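PDB 6XP8: TfuA domain-containing protein from Methanosarcina acetivorans, which takes part in peptide backbone thioamidation, probably as a partner of a YcaO enzyme. Local coordinates for residues G79-R82 against A83-D87; A203-V206 against L207-V210. All coordinates share one frame; numbering follows the deposited sequence.

Interaction 1 lies in helix 78-86 and interaction 2 in the last helix of the chain, 198-215, so they follow each other along the sequence, the second opening well after the first has closed. Each is about two helical turns. The parallel sheet, with strand order 23-25, 3-6, 43-46, 71-74, 92-93, relates them. Helix 78-86 belongs to it as the crossover between strands 71-74 and 92-93, packing on helices 59-67 and 96-102, while 203-210 packs directly on strands 3-6 and 71-74, so the C-terminal helix returns to the sheet built by the first part of the chain. Their centres are 15 Å apart and their nearest atoms about 7 Å, without touching.

Interaction 1. Residues G79-R82 against A83-D87; sequences GALR and ASELD
R82 and E85 meet because both side chains start with CG anti to the carbonyl carbon (chi1 -71° and -61°); the arginine then bends at chi2, whereas the glutamate runs on extended. Their ends cross one helical turn apart, with guanidinium and carboxylate nearly coplanar, 17° between planes. NH1 of R82 gives a salt-bridge hydrogen bond of 2.9 Å to the syn lone pair of E85 OE1, and a water takes the other oxygen, OE2, at 2.7 Å. Each charge has a second partner: R82 NE donates to the carbonyl of V57, and H59 NE2 bonds E85 OE1, so the carboxylate joins this helix to helix 59-67. The branched end of L81 flanks the same carboxylate, its CG 3.7 Å from E85 OE2. All this sits on helix 78-86, the crossover of the beta-alpha-beta unit between strands 71-74 and 92-93. An alanine in place of E85 would probably leave R82 NH1 without its charged mate and H59 NE2 without this acceptor. In S84, OG stands between the backbone N and the carbonyl carbon, which lets it reach back and donate to L81 O at 2.6 Å, a carbonyl to which E85 N makes only a weak bond. Small A80 and A83 suit the face where helix 96-102 packs, on V97 and Y98, while L86 sends its branched end to H59 and I62.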
# COMPACT_ATOMS: atom_id res chain seq x y z
N GLY A 79 -2.49 -6.49 -0.22
CA GLY A 79 -3.79 -6.83 0.36
C GLY A 79 -4.96 -6.16 -0.35
O GLY A 79 -6.03 -6.75 -0.49
N ALA A 80 -4.75 -4.93 -0.80
CA ALA A 80 -5.78 -4.19 -1.55
C ALA A 80 -6.04 -4.82 -2.92
O ALA A 80 -7.19 -4.99 -3.32
CB ALA A 80 -5.38 -2.73 -1.70
N LEU A 81 -4.95 -5.16 -3.62
CA LEU A 81 -5.03 -5.80 -4.93
C LEU A 81 -5.73 -7.16 -4.84
O LEU A 81 -6.68 -7.42 -5.58
CB LEU A 81 -3.62 -5.94 -5.54
CG LEU A 81 -3.51 -6.52 -6.96
CD1 LEU A 81 -4.22 -5.65 -7.99
CD2 LEU A 81 -2.04 -6.70 -7.33
N ARG A 82 -5.27 -8.02 -3.92
CA ARG A 82 -5.87 -9.34 -3.75
C ARG A 82 -7.32 -9.29 -3.27
O ARG A 82 -8.16 -10.08 -3.74
CB ARG A 82 -5.02 -10.22 -2.82
CG ARG A 82 -3.71 -10.69 -3.42
CD ARG A 82 -3.88 -11.79 -4.47
NE ARG A 82 -2.57 -12.15 -4.99
CZ ARG A 82 -2.02 -11.67 -6.10
NH1 ARG A 82 -2.67 -10.80 -6.87
NH2 ARG A 82 -0.80 -12.06 -6.45
N ALA A 83 -7.64 -8.36 -2.37
CA ALA A 83 -9.02 -8.22 -1.90
C ALA A 83 -9.96 -7.81 -3.04
O ALA A 83 -11.09 -8.29 -3.11
CB ALA A 83 -9.12 -7.26 -0.73
N SER A 84 -9.47 -6.97 -3.96
CA SER A 84 -10.25 -6.58 -5.13
C SER A 84 -10.52 -7.77 -6.07
O SER A 84 -11.52 -7.78 -6.80
CB SER A 84 -9.58 -5.43 -5.89
OG SER A 84 -8.50 -5.88 -6.69
N GLU A 85 -9.62 -8.75 -6.05
CA GLU A 85 -9.74 -9.95 -6.87
C GLU A 85 -10.54 -11.06 -6.20
O GLU A 85 -11.11 -11.92 -6.89
CB GLU A 85 -8.35 -10.48 -7.26
CG GLU A 85 -7.52 -9.51 -8.08
CD GLU A 85 -6.02 -9.80 -8.04
OE1 GLU A 85 -5.56 -10.60 -7.21
OE2 GLU A 85 -5.29 -9.20 -8.86
N LEU A 86 -10.58 -11.06 -4.87
CA LEU A 86 -11.13 -12.19 -4.11
C LEU A 86 -12.24 -11.85 -3.11
O LEU A 86 -12.62 -12.72 -2.31
CB LEU A 86 -9.99 -12.97 -3.42
CG LEU A 86 -8.91 -13.61 -4.31
CD1 LEU A 86 -7.65 -13.91 -3.51
CD2 LEU A 86 -9.41 -14.87 -5.01
N ASP A 87 -12.76 -10.63 -3.16
CA ASP A 87 -13.84 -10.21 -2.23
C ASP A 87 -15.13 -11.02 -2.38
O ASP A 87 -15.82 -11.26 -1.38
CB ASP A 87 -14.13 -8.70 -2.27
CG ASP A 87 -14.31 -8.14 -3.69
OD1 ASP A 87 -14.41 -8.91 -4.67
OD2 ASP A 87 -14.33 -6.90 -3.81
O HOH W 1 -2.86 -9.32 -9.93

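Interaction 2. Residues A203-V206 against L207-V210; sequences AVLV and LETV
L207 begins the second of these two helical turns by donating its N-H to A203 O at 3.1 Å, and its CG lies over the same oxygen. Beyond that, the branched end leaves the helix for A16 and I19 of helix 13-19 and for I5 of strand 3-6, a buried place that suits a bulky aliphatic group. E208 comes next, on the exposed side. Its N-H bonds to V204 O, while its side chain, extended beyond CG, turns back along the helix and crosses V204: CD is 3.9 Å from V204 CG1, and OE1 is equally far from L205 CD2. The carboxylate itself thus lies beside methyls of V204 and L205 at the exposed surface. T209 bonds twice to one acceptor. With OG1 anti to the carbonyl carbon (chi1 -60°), its hydroxyl donates to L205 O at 2.9 Å, and its own N-H reaches that oxygen at 3.0 Å from the opposite face of the carbonyl plane. A threonine can therefore sit at a partly covered position beside V73 and V94, its hydroxyl satisfied by the helix itself. V210 ends the segment with a nearly straight bond (170°) from its N to V206 O, and its CG2 lies 4.2 Å from V206 CG1; both valines also touch V73 of strand 71-74. The buried side is apolar, so packing it against I5, V73 and I19 is favoured mainly by the hydrophobic effect, while main-chain hydrogen bonds serve the backbone and the E208 carboxylate stays outside.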
# COMPACT_ATOMS: atom_id res chain seq x y z
N ALA A 203 -3.37 0.90 5.87
CA ALA A 203 -2.73 -0.12 6.71
C ALA A 203 -3.30 -0.13 8.13
O ALA A 203 -3.61 -1.19 8.67
CB ALA A 203 -1.21 0.06 6.74
N VAL A 204 -3.45 1.06 8.71
CA VAL A 204 -4.09 1.22 10.02
C VAL A 204 -5.52 0.67 10.03
O VAL A 204 -5.92 -0.02 10.96
CB VAL A 204 -3.97 2.67 10.54
CG1 VAL A 204 -4.79 2.89 11.81
CG2 VAL A 204 -2.51 2.98 10.83
N LEU A 205 -6.28 0.95 8.96
CA LEU A 205 -7.62 0.39 8.80
C LEU A 205 -7.64 -1.14 8.77
O LEU A 205 -8.55 -1.74 9.34
CB LEU A 205 -8.33 0.97 7.57
CG LEU A 205 -8.81 2.43 7.60
CD1 LEU A 205 -9.43 2.78 6.26
CD2 LEU A 205 -9.78 2.69 8.74
N VAL A 206 -6.63 -1.76 8.15
CA VAL A 206 -6.50 -3.23 8.16
C VAL A 206 -6.31 -3.73 9.59
O VAL A 206 -6.99 -4.67 10.02
CB VAL A 206 -5.36 -3.74 7.23
CG1 VAL A 206 -5.21 -5.25 7.33
CG2 VAL A 206 -5.63 -3.34 5.79
N LEU A 207 -5.40 -3.08 10.32
CA LEU A 207 -5.12 -3.42 11.72
C LEU A 207 -6.37 -3.35 12.58
O LEU A 207 -6.64 -4.26 13.38
CB LEU A 207 -4.02 -2.52 12.29
CG LEU A 207 -2.63 -2.58 11.65
CD1 LEU A 207 -1.71 -1.62 12.37
CD2 LEU A 207 -2.04 -4.00 11.63
N GLU A 208 -7.17 -2.30 12.38
CA GLU A 208 -8.39 -2.08 13.15
C GLU A 208 -9.48 -3.09 12.80
O GLU A 208 -10.22 -3.53 13.69
CB GLU A 208 -8.86 -0.62 13.02
CG GLU A 208 -7.88 0.34 13.69
CD GLU A 208 -8.16 1.82 13.48
OE1 GLU A 208 -8.72 2.22 12.44
OE2 GLU A 208 -7.78 2.61 14.38
N THR A 209 -9.55 -3.49 11.52
CA THR A 209 -10.47 -4.54 11.05
C THR A 209 -10.09 -5.91 11.63
O THR A 209 -10.97 -6.64 12.12
CB THR A 209 -10.55 -4.58 9.51
OG1 THR A 209 -11.02 -3.31 9.03
CG2 THR A 209 -11.52 -5.65 9.02
N VAL A 210 -8.80 -6.23 11.58
CA VAL A 210 -8.28 -7.48 12.17
C VAL A 210 -8.58 -7.51 13.67
O VAL A 210 -9.05 -8.53 14.19
CB VAL A 210 -6.77 -7.67 11.86
CG1 VAL A 210 -6.20 -8.85 12.64
CG2 VAL A 210 -6.55 -7.90 10.37